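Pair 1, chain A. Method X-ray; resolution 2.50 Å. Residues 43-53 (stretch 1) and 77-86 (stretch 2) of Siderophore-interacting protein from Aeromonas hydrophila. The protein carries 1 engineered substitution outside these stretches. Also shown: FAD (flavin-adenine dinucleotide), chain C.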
# COMPACT_ATOMS: atom_id res chain seq x y z
N GLY A 43 0.07 0.73 -3.26
CA GLY A 43 -0.54 1.50 -4.33
C GLY A 43 -0.43 0.95 -5.75
O GLY A 43 -1.33 1.19 -6.57
N GLY A 44 0.66 0.25 -6.06
CA GLY A 44 0.78 -0.37 -7.36
C GLY A 44 1.39 0.53 -8.42
O GLY A 44 0.71 1.08 -9.30
N ALA A 45 2.71 0.66 -8.37
CA ALA A 45 3.42 1.50 -9.31
C ALA A 45 3.68 0.75 -10.62
O ALA A 45 3.42 -0.45 -10.75
CB ALA A 45 4.72 1.97 -8.67
N HIS A 46 4.20 1.47 -11.61
CA HIS A 46 4.68 0.86 -12.84
C HIS A 46 6.14 0.49 -12.71
O HIS A 46 6.88 1.10 -11.94
CB HIS A 46 4.51 1.79 -14.02
CG HIS A 46 3.21 2.51 -14.01
ND1 HIS A 46 3.04 3.77 -14.52
CD2 HIS A 46 2.00 2.13 -13.52
CE1 HIS A 46 1.79 4.15 -14.36
NE2 HIS A 46 1.13 3.17 -13.76
N ILE A 47 6.54 -0.52 -13.46
CA ILE A 47 7.93 -0.88 -13.64
C ILE A 47 8.11 -1.27 -15.10
O ILE A 47 7.15 -1.54 -15.83
CB ILE A 47 8.37 -2.04 -12.73
CG1 ILE A 47 7.35 -3.18 -12.76
CG2 ILE A 47 8.53 -1.56 -11.31
CD1 ILE A 47 7.84 -4.44 -12.03
N LYS A 48 9.37 -1.29 -15.52
CA LYS A 48 9.78 -1.94 -16.75
C LYS A 48 10.37 -3.29 -16.37
O LYS A 48 11.24 -3.35 -15.50
CB LYS A 48 10.82 -1.09 -17.48
CG LYS A 48 10.36 0.29 -17.89
CD LYS A 48 8.99 0.23 -18.55
CE LYS A 48 8.83 1.31 -19.60
NZ LYS A 48 9.76 1.01 -20.76
N ILE A 49 9.87 -4.36 -16.99
CA ILE A 49 10.57 -5.65 -16.95
C ILE A 49 11.44 -5.76 -18.20
O ILE A 49 11.09 -5.25 -19.28
CB ILE A 49 9.60 -6.84 -16.81
CG1 ILE A 49 8.89 -7.15 -18.13
CG2 ILE A 49 8.66 -6.66 -15.64
CD1 ILE A 49 8.15 -8.51 -18.13
N MET A 50 12.60 -6.36 -18.03
CA MET A 50 13.58 -6.47 -19.09
C MET A 50 13.69 -7.95 -19.43
O MET A 50 14.08 -8.76 -18.58
CB MET A 50 14.92 -5.88 -18.66
CG MET A 50 14.89 -4.37 -18.48
SD MET A 50 16.30 -3.64 -17.57
CE MET A 50 15.58 -3.50 -15.93
N LEU A 51 13.32 -8.29 -20.61
CA LEU A 51 13.36 -9.63 -21.12
C LEU A 51 14.49 -9.76 -22.14
O LEU A 51 14.89 -8.77 -22.76
CB LEU A 51 12.02 -10.00 -21.78
CG LEU A 51 10.87 -9.96 -20.75
CD1 LEU A 51 9.53 -9.46 -21.34
CD2 LEU A 51 10.68 -11.31 -20.07
N PRO A 52 15.05 -10.95 -22.28
CA PRO A 52 16.04 -11.19 -23.33
C PRO A 52 15.47 -10.98 -24.73
O PRO A 52 14.28 -11.15 -24.98
CB PRO A 52 16.41 -12.66 -23.12
CG PRO A 52 15.23 -13.24 -22.31
CD PRO A 52 14.86 -12.12 -21.41
N GLN A 53 16.35 -10.59 -25.64
CA GLN A 53 16.04 -10.56 -27.06
C GLN A 53 15.96 -11.98 -27.62
O GLN A 53 16.36 -12.95 -26.96
CB GLN A 53 17.11 -9.79 -27.81
CG GLN A 53 17.42 -8.43 -27.28
CD GLN A 53 18.73 -7.89 -27.85
OE1 GLN A 53 19.15 -8.25 -28.98
NE2 GLN A 53 19.40 -7.03 -27.08
N ARG A 77 20.96 -4.50 -25.26
CA ARG A 77 19.77 -3.95 -24.63
C ARG A 77 18.63 -4.97 -24.59
O ARG A 77 18.32 -5.58 -25.62
CB ARG A 77 19.33 -2.70 -25.41
CG ARG A 77 18.61 -1.63 -24.58
CD ARG A 77 17.63 -0.77 -25.45
NE ARG A 77 18.32 -0.17 -26.60
CZ ARG A 77 19.18 0.85 -26.53
NH1 ARG A 77 19.47 1.43 -25.36
NH2 ARG A 77 19.74 1.30 -27.66
N PRO A 78 17.99 -5.16 -23.45
CA PRO A 78 16.85 -6.08 -23.39
C PRO A 78 15.60 -5.46 -24.01
O PRO A 78 15.49 -4.24 -24.19
CB PRO A 78 16.68 -6.31 -21.88
CG PRO A 78 17.20 -5.11 -21.26
CD PRO A 78 18.32 -4.59 -22.14
N ILE A 79 14.64 -6.32 -24.33
CA ILE A 79 13.30 -5.88 -24.68
C ILE A 79 12.60 -5.45 -23.40
O ILE A 79 12.79 -6.05 -22.33
CB ILE A 79 12.52 -7.00 -25.39
CG1 ILE A 79 13.32 -7.51 -26.59
CG2 ILE A 79 11.15 -6.52 -25.84
CD1 ILE A 79 12.85 -8.87 -27.05
N MET A 80 11.83 -4.37 -23.47
CA MET A 80 11.19 -3.82 -22.29
C MET A 80 9.68 -3.95 -22.42
O MET A 80 9.13 -3.78 -23.51
CB MET A 80 11.58 -2.37 -22.11
CG MET A 80 13.05 -2.16 -22.35
SD MET A 80 13.91 -2.15 -20.78
CE MET A 80 13.54 -0.45 -20.34
N ARG A 81 9.04 -4.29 -21.30
CA ARG A 81 7.59 -4.20 -21.21
C ARG A 81 7.23 -3.48 -19.92
O ARG A 81 7.94 -3.60 -18.92
CB ARG A 81 6.91 -5.58 -21.22
CG ARG A 81 7.09 -6.37 -22.52
CD ARG A 81 6.33 -5.75 -23.63
NE ARG A 81 6.32 -6.54 -24.86
CZ ARG A 81 7.16 -6.35 -25.88
NH1 ARG A 81 8.10 -5.43 -25.79
NH2 ARG A 81 7.04 -7.05 -27.00
N THR A 82 6.11 -2.77 -19.93
CA THR A 82 5.62 -2.09 -18.74
C THR A 82 4.65 -2.98 -17.97
O THR A 82 3.74 -3.57 -18.56
CB THR A 82 4.94 -0.78 -19.10
OG1 THR A 82 5.87 0.01 -19.84
CG2 THR A 82 4.56 -0.02 -17.81
N PHE A 83 4.83 -3.06 -16.65
CA PHE A 83 3.94 -3.86 -15.82
C PHE A 83 3.74 -3.15 -14.49
O PHE A 83 4.40 -2.17 -14.18
CB PHE A 83 4.49 -5.29 -15.59
CG PHE A 83 4.18 -6.22 -16.74
CD1 PHE A 83 4.95 -6.18 -17.88
CD2 PHE A 83 3.11 -7.08 -16.68
CE1 PHE A 83 4.68 -6.97 -18.93
CE2 PHE A 83 2.81 -7.86 -17.74
CZ PHE A 83 3.60 -7.81 -18.88
N THR A 84 2.78 -3.64 -13.74
CA THR A 84 2.38 -3.06 -12.48
C THR A 84 2.96 -3.91 -11.36
O THR A 84 2.91 -5.14 -11.45
CB THR A 84 0.85 -3.05 -12.40
OG1 THR A 84 0.35 -2.33 -13.53
CG2 THR A 84 0.33 -2.44 -11.06
N ILE A 85 3.53 -3.27 -10.35
CA ILE A 85 3.82 -3.94 -9.08
C ILE A 85 2.49 -4.18 -8.39
O ILE A 85 1.90 -3.24 -7.85
CB ILE A 85 4.74 -3.11 -8.18
CG1 ILE A 85 6.10 -2.88 -8.85
CG2 ILE A 85 4.88 -3.79 -6.85
CD1 ILE A 85 7.03 -1.98 -8.04
N ARG A 86 2.00 -5.43 -8.41
CA ARG A 86 0.73 -5.77 -7.76
C ARG A 86 0.83 -5.69 -6.24
O ARG A 86 -0.03 -5.09 -5.60
CB ARG A 86 0.25 -7.16 -8.19
CG ARG A 86 -0.97 -7.69 -7.42
CD ARG A 86 -2.24 -6.93 -7.78
NE ARG A 86 -3.39 -7.31 -6.98
CZ ARG A 86 -3.59 -6.88 -5.74
NH1 ARG A 86 -2.67 -6.09 -5.16
NH2 ARG A 86 -4.68 -7.26 -5.06
PA FAD C . 3.32 -7.92 -27.08
O1A FAD C . 4.60 -8.52 -27.58
O2A FAD C . 3.39 -6.45 -26.65
O5B FAD C . 2.10 -7.95 -28.14
C5B FAD C . 1.77 -9.14 -28.89
C4B FAD C . 0.33 -9.13 -29.38
O4B FAD C . -0.56 -9.50 -28.30
C3B FAD C . -0.21 -7.81 -29.92
O3B FAD C . -1.11 -8.06 -31.00
C2B FAD C . -0.92 -7.20 -28.71
O2B FAD C . -2.00 -6.32 -29.01
C1B FAD C . -1.47 -8.45 -28.02
N9A FAD C . -1.52 -8.33 -26.58
C8A FAD C . -0.57 -7.75 -25.77
N7A FAD C . -0.86 -7.81 -24.49
C5A FAD C . -2.07 -8.49 -24.46
C6A FAD C . -2.91 -8.87 -23.40
N6A FAD C . -2.62 -8.66 -22.12
N1A FAD C . -4.06 -9.52 -23.71
C2A FAD C . -4.34 -9.75 -25.00
N3A FAD C . -3.61 -9.44 -26.08
C4A FAD C . -2.49 -8.81 -25.74
N1 FAD C . -0.14 -5.92 -18.57
C2 FAD C . -0.30 -6.93 -17.67
O2 FAD C . -0.57 -8.08 -18.03
N3 FAD C . -0.18 -6.68 -16.32
C4 FAD C . 0.11 -5.46 -15.74
O4 FAD C . 0.20 -5.36 -14.52
C4X FAD C . 0.29 -4.39 -16.70
N5 FAD C . 0.58 -3.18 -16.24
C5X FAD C . 0.75 -2.17 -17.15
C6 FAD C . 1.02 -0.89 -16.68
C7 FAD C . 1.18 0.18 -17.56
C7M FAD C . 1.50 1.55 -17.01
C8 FAD C . 1.08 -0.04 -18.95
C8M FAD C . 1.29 1.08 -19.94
C9 FAD C . 0.82 -1.33 -19.42
C9A FAD C . 0.64 -2.38 -18.54
N10 FAD C . 0.34 -3.68 -19.00
C10 FAD C . 0.14 -4.71 -18.10
C1' FAD C . 0.19 -3.95 -20.44
C2' FAD C . 1.32 -4.78 -21.05
O2' FAD C . 2.53 -4.02 -21.16
C3' FAD C . 0.87 -5.24 -22.44
O3' FAD C . -0.11 -6.26 -22.28
C4' FAD C . 2.00 -5.77 -23.32
O4' FAD C . 1.62 -5.62 -24.69
C5' FAD C . 2.33 -7.22 -23.00
O5' FAD C . 3.50 -7.61 -23.73
P FAD C . 3.58 -9.01 -24.46
O1P FAD C . 5.07 -9.23 -24.78
O2P FAD C . 2.94 -10.08 -23.70
O3P FAD C . 2.79 -8.75 -25.83

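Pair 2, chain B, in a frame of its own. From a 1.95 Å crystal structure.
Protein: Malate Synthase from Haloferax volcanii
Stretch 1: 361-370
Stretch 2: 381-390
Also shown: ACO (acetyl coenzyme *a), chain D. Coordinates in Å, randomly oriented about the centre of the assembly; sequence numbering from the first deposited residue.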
# COMPACT_ATOMS: atom_id res chain seq x y z
N ARG B 361 28.24 22.74 10.27
CA ARG B 361 28.14 21.39 9.71
C ARG B 361 26.68 20.92 9.52
O ARG B 361 25.89 20.83 10.46
CB ARG B 361 28.99 20.35 10.47
CG ARG B 361 30.18 19.77 9.65
CD ARG B 361 30.75 18.48 10.25
NE ARG B 361 30.91 18.55 11.70
CZ ARG B 361 31.12 17.50 12.50
NH1 ARG B 361 31.19 16.27 12.00
NH2 ARG B 361 31.25 17.67 13.81
N GLY B 362 26.34 20.62 8.27
CA GLY B 362 25.00 20.14 7.94
C GLY B 362 24.71 18.69 8.28
O GLY B 362 23.63 18.38 8.78
N ALA B 363 25.65 17.80 7.95
CA ALA B 363 25.55 16.37 8.25
C ALA B 363 26.72 15.83 9.11
O ALA B 363 27.89 16.14 8.85
CB ALA B 363 25.41 15.56 6.95
N ILE B 364 26.37 15.00 10.09
CA ILE B 364 27.33 14.46 11.07
C ILE B 364 26.98 13.00 11.35
O ILE B 364 25.81 12.61 11.24
CB ILE B 364 27.33 15.27 12.39
CG1 ILE B 364 26.01 15.10 13.18
CG2 ILE B 364 27.60 16.75 12.09
CD1 ILE B 364 26.03 15.60 14.63
N ALA B 365 27.98 12.19 11.66
CA ALA B 365 27.71 10.84 12.13
C ALA B 365 27.55 10.97 13.65
O ALA B 365 28.45 11.50 14.31
CB ALA B 365 28.83 9.84 11.72
N MET B 366 26.39 10.62 14.20
CA MET B 366 26.19 10.65 15.64
C MET B 366 26.31 9.23 16.18
O MET B 366 26.01 8.27 15.46
CB MET B 366 24.84 11.24 16.01
CG MET B 366 24.70 11.57 17.48
SD MET B 366 23.13 12.46 17.61
CE MET B 366 23.57 14.08 16.97
N THR B 367 26.75 9.12 17.44
CA THR B 367 27.26 7.86 17.99
C THR B 367 26.58 7.47 19.30
O THR B 367 26.41 8.30 20.19
CB THR B 367 28.80 7.93 18.15
OG1 THR B 367 29.41 7.83 16.86
CG2 THR B 367 29.30 6.80 19.00
N GLN B 368 26.15 6.21 19.37
CA GLN B 368 25.78 5.58 20.64
C GLN B 368 26.83 4.50 20.92
O GLN B 368 27.10 3.64 20.06
CB GLN B 368 24.36 5.00 20.60
CG GLN B 368 23.38 5.87 19.82
CD GLN B 368 22.12 5.14 19.38
OE1 GLN B 368 22.16 4.14 18.65
NE2 GLN B 368 20.98 5.66 19.81
N SER B 369 27.43 4.58 22.11
CA SER B 369 28.53 3.75 22.65
C SER B 369 28.11 2.96 23.91
O SER B 369 27.39 3.49 24.78
CB SER B 369 29.75 4.64 22.99
OG SER B 369 30.23 5.38 21.87
N ALA B 370 28.56 1.71 24.00
CA ALA B 370 28.20 0.80 25.11
C ALA B 370 29.26 -0.23 25.53
O ALA B 370 30.23 -0.44 24.79
CB ALA B 370 26.90 0.08 24.79
N ILE B 381 30.98 -1.62 21.84
CA ILE B 381 30.48 -1.30 20.49
C ILE B 381 30.15 0.19 20.28
O ILE B 381 29.99 0.95 21.24
CB ILE B 381 29.23 -2.14 20.13
CG1 ILE B 381 28.15 -1.98 21.21
CG2 ILE B 381 29.58 -3.60 19.85
CD1 ILE B 381 26.76 -2.43 20.78
N GLU B 382 30.02 0.56 19.00
CA GLU B 382 29.85 1.95 18.55
C GLU B 382 28.88 1.99 17.35
O GLU B 382 29.24 1.57 16.24
CB GLU B 382 31.22 2.54 18.20
CG GLU B 382 31.26 4.03 17.85
CD GLU B 382 32.57 4.70 18.27
OE1 GLU B 382 33.60 4.01 18.37
OE2 GLU B 382 32.57 5.93 18.51
N LYS B 383 27.65 2.46 17.56
CA LYS B 383 26.60 2.48 16.53
C LYS B 383 26.58 3.87 15.90
O LYS B 383 26.45 4.84 16.65
CB LYS B 383 25.25 2.19 17.19
CG LYS B 383 24.36 1.23 16.43
CD LYS B 383 23.16 0.86 17.30
CE LYS B 383 22.52 -0.42 16.81
NZ LYS B 383 23.39 -1.58 17.16
N ASP B 384 26.75 3.98 14.58
CA ASP B 384 26.80 5.29 13.88
C ASP B 384 25.53 5.54 13.06
O ASP B 384 25.05 4.66 12.36
CB ASP B 384 27.97 5.39 12.88
CG ASP B 384 29.33 5.64 13.53
OD1 ASP B 384 29.51 5.42 14.75
OD2 ASP B 384 30.23 6.05 12.76
N ARG B 385 25.00 6.76 13.10
CA ARG B 385 23.87 7.13 12.24
C ARG B 385 24.12 8.54 11.71
O ARG B 385 24.49 9.42 12.51
CB ARG B 385 22.59 7.10 13.05
CG ARG B 385 21.34 7.29 12.20
CD ARG B 385 20.16 7.71 13.06
NE ARG B 385 19.01 7.89 12.17
CZ ARG B 385 17.75 8.00 12.59
NH1 ARG B 385 17.49 7.94 13.88
NH2 ARG B 385 16.78 8.19 11.71
N MET B 386 23.97 8.74 10.40
CA MET B 386 23.99 10.08 9.78
C MET B 386 22.81 10.90 10.30
O MET B 386 21.65 10.44 10.26
CB MET B 386 24.01 9.96 8.25
CG MET B 386 24.26 11.26 7.43
SD MET B 386 22.82 12.38 7.22
CE MET B 386 21.62 11.24 6.46
N TRP B 387 23.11 12.07 10.87
CA TRP B 387 22.16 13.09 11.30
C TRP B 387 22.28 14.37 10.46
O TRP B 387 23.39 14.85 10.14
CB TRP B 387 22.31 13.52 12.76
CG TRP B 387 21.62 12.59 13.71
CD1 TRP B 387 21.93 11.28 13.88
CD2 TRP B 387 20.59 12.89 14.66
NE1 TRP B 387 21.13 10.73 14.86
CE2 TRP B 387 20.27 11.69 15.32
CE3 TRP B 387 19.83 14.03 14.95
CZ2 TRP B 387 19.27 11.61 16.29
CZ3 TRP B 387 18.86 13.95 15.93
CH2 TRP B 387 18.58 12.75 16.58
N ASP B 388 21.09 14.87 10.09
CA ASP B 388 20.92 16.21 9.58
C ASP B 388 19.59 16.79 10.05
O ASP B 388 18.94 16.20 10.92
CB ASP B 388 21.19 16.27 8.07
CG ASP B 388 20.20 15.47 7.23
OD1 ASP B 388 19.07 15.15 7.65
OD2 ASP B 388 20.57 15.22 6.05
N GLU B 389 19.24 17.96 9.52
CA GLU B 389 18.10 18.78 9.97
C GLU B 389 16.81 17.94 9.90
O GLU B 389 16.00 18.00 10.82
CB GLU B 389 17.99 20.04 9.11
CG GLU B 389 16.77 20.92 9.38
CD GLU B 389 16.75 21.53 10.78
OE1 GLU B 389 17.76 21.51 11.50
OE2 GLU B 389 15.71 22.07 11.19
N ALA B 390 16.70 17.12 8.87
CA ALA B 390 15.55 16.20 8.73
C ALA B 390 15.50 15.23 9.92
O ALA B 390 14.45 14.94 10.48
CB ALA B 390 15.65 15.44 7.41
N1A ACO D . 30.74 13.33 -0.44
C2A ACO D . 32.06 13.49 -0.67
N3A ACO D . 32.97 12.90 0.13
C4A ACO D . 32.64 12.15 1.21
C5A ACO D . 31.20 11.96 1.48
C6A ACO D . 30.23 12.64 0.61
N6A ACO D . 28.92 12.47 0.93
N7A ACO D . 31.10 11.20 2.58
C8A ACO D . 32.36 10.93 2.99
N9A ACO D . 33.27 11.45 2.16
C1B ACO D . 34.75 11.30 2.34
C2B ACO D . 35.04 11.39 3.83
O2B ACO D . 35.19 12.76 4.19
C3B ACO D . 36.31 10.57 3.99
O3B ACO D . 37.32 11.46 3.50
P3B ACO D . 38.92 11.41 3.88
O7A ACO D . 39.44 10.78 2.59
O8A ACO D . 38.90 10.56 5.13
O9A ACO D . 39.36 12.83 4.15
C4B ACO D . 36.08 9.45 2.98
O4B ACO D . 35.24 10.00 1.96
C5B ACO D . 35.34 8.27 3.61
O5B ACO D . 34.37 8.82 4.50
P1A ACO D . 33.59 7.91 5.57
O1A ACO D . 34.44 7.37 6.67
O2A ACO D . 32.92 6.86 4.73
O3A ACO D . 32.44 8.77 6.28
P2A ACO D . 32.76 9.88 7.39
O4A ACO D . 33.93 10.54 6.73
O5A ACO D . 32.59 9.22 8.74
O6A ACO D . 31.51 10.93 7.38
CBP ACO D . 29.21 11.69 6.97
CCP ACO D . 30.13 10.56 7.47
CDP ACO D . 29.42 12.96 7.80
CEP ACO D . 27.78 11.22 7.20
CAP ACO D . 29.47 12.07 5.51
OAP ACO D . 29.52 10.82 4.83
C9P ACO D . 28.39 12.91 4.88
O9P ACO D . 28.26 14.10 5.21
N8P ACO D . 27.58 12.29 4.00
C7P ACO D . 26.53 13.05 3.34
C6P ACO D . 25.34 13.38 4.26
C5P ACO D . 24.25 13.91 3.34
O5P ACO D . 24.46 13.97 2.13
N4P ACO D . 23.10 14.22 3.93
C3P ACO D . 21.92 14.70 3.23
C2P ACO D . 21.30 13.61 2.36
S1P ACO D . 20.19 12.87 3.52
C ACO D . 18.80 13.81 3.66
O ACO D . 18.73 14.96 3.29
CH3 ACO D . 17.63 13.17 4.35
O HOH W 1 21.16 19.70 7.91

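Both pairs are two-stranded antiparallel ladders with the same twist: the strand directions differ by 147° in pair 1 and 146° in pair 2, the axes approach to 4.6 and 4.5 Å, and the central backbones superpose with an RMSD of 0.7 Å. The register matches as well. Ile A47 faces Phe A83 as a hydrogen-bonded pair, and so does Ile B364 with Trp B387; the matching bonds run from Ile A47 N to Phe A83 O (2.8 Å) and from Ile B364 N to Trp B387 O (3.0 Å), with the return bonds from Phe A83 N to Ile A47 O (2.9 Å) and from Trp B387 N to Ile B364 O (2.8 Å). Two residues along, Ile A49 with Arg A81 and Met B366 with Arg B385 repeat the pattern. At the narrow pairs between, alpha carbons supply the contacts: Thr A82 CA lies 3.3 Å from Ile A47 O, and Met B386 CA lies 3.4 Å from Ile B364 O. The first rule is that the same ladder of backbone bonds accommodates different side chains at most matched positions.

One isoleucine matches in residue, rotamer and place. Ile A47 and Ile B364 share the p, t rotamer, and their side-chain centres fall 0.5 Å apart. The aromatic across from it changes size, and the residue diagonal to that ring changes shape. In pair 1, Ile A49 CD1 meets Phe A83 CE1 at 3.9 Å. In pair 2 the longer Met B366, extended as t, t, lays its SD over the face of Trp B387, 3.8 Å from the centroid of the five-membered ring, while Met B366 CB touches Trp B387 CD1 at 3.6 Å. A branched chain touching a phenylalanine and an unbranched thioether over an indole fill the same diagonal.

The arginines match in backbone but not in course: their side-chain centres are 4.6 Å apart. Arg A81, with chi1 and chi2 both m, reaches the FAD, where its NH2 bonds O1A at 2.9 Å; Arg B385 is extended and is bonded elsewhere in the structure.

On the other face polarity is exchanged in both directions: one bridge turns polar in pair 2, its neighbour apolar. Met A50 CG packs against Met A80 SD at 3.3 Å; at the matching positions, Thr B367 OG1 gives Asp B384 OD1 a weak hydrogen bond of 3.2 Å. Even so, the centres of Met A80 and Asp B384 nearly coincide. Where Lys A48 brings its CE within 3.2 Å of Thr A82 OG1, Ala B365 has no such reach, and Met B386 instead sets its SD 4.1 Å from Ala B363 CB.

Each ladder also meets a bound ligand. The ring of Phe A83 has FAD C10 over one face, and Thr A84 OG1 donates to FAD N5 at 2.8 Å. At the position matching Thr A84, Asp B388 caps the helix that follows, weakly, and its OD2 lies 3.2 Å from C3P of the acetyl coenzyme A. The matched position touches a ligand in both pairs.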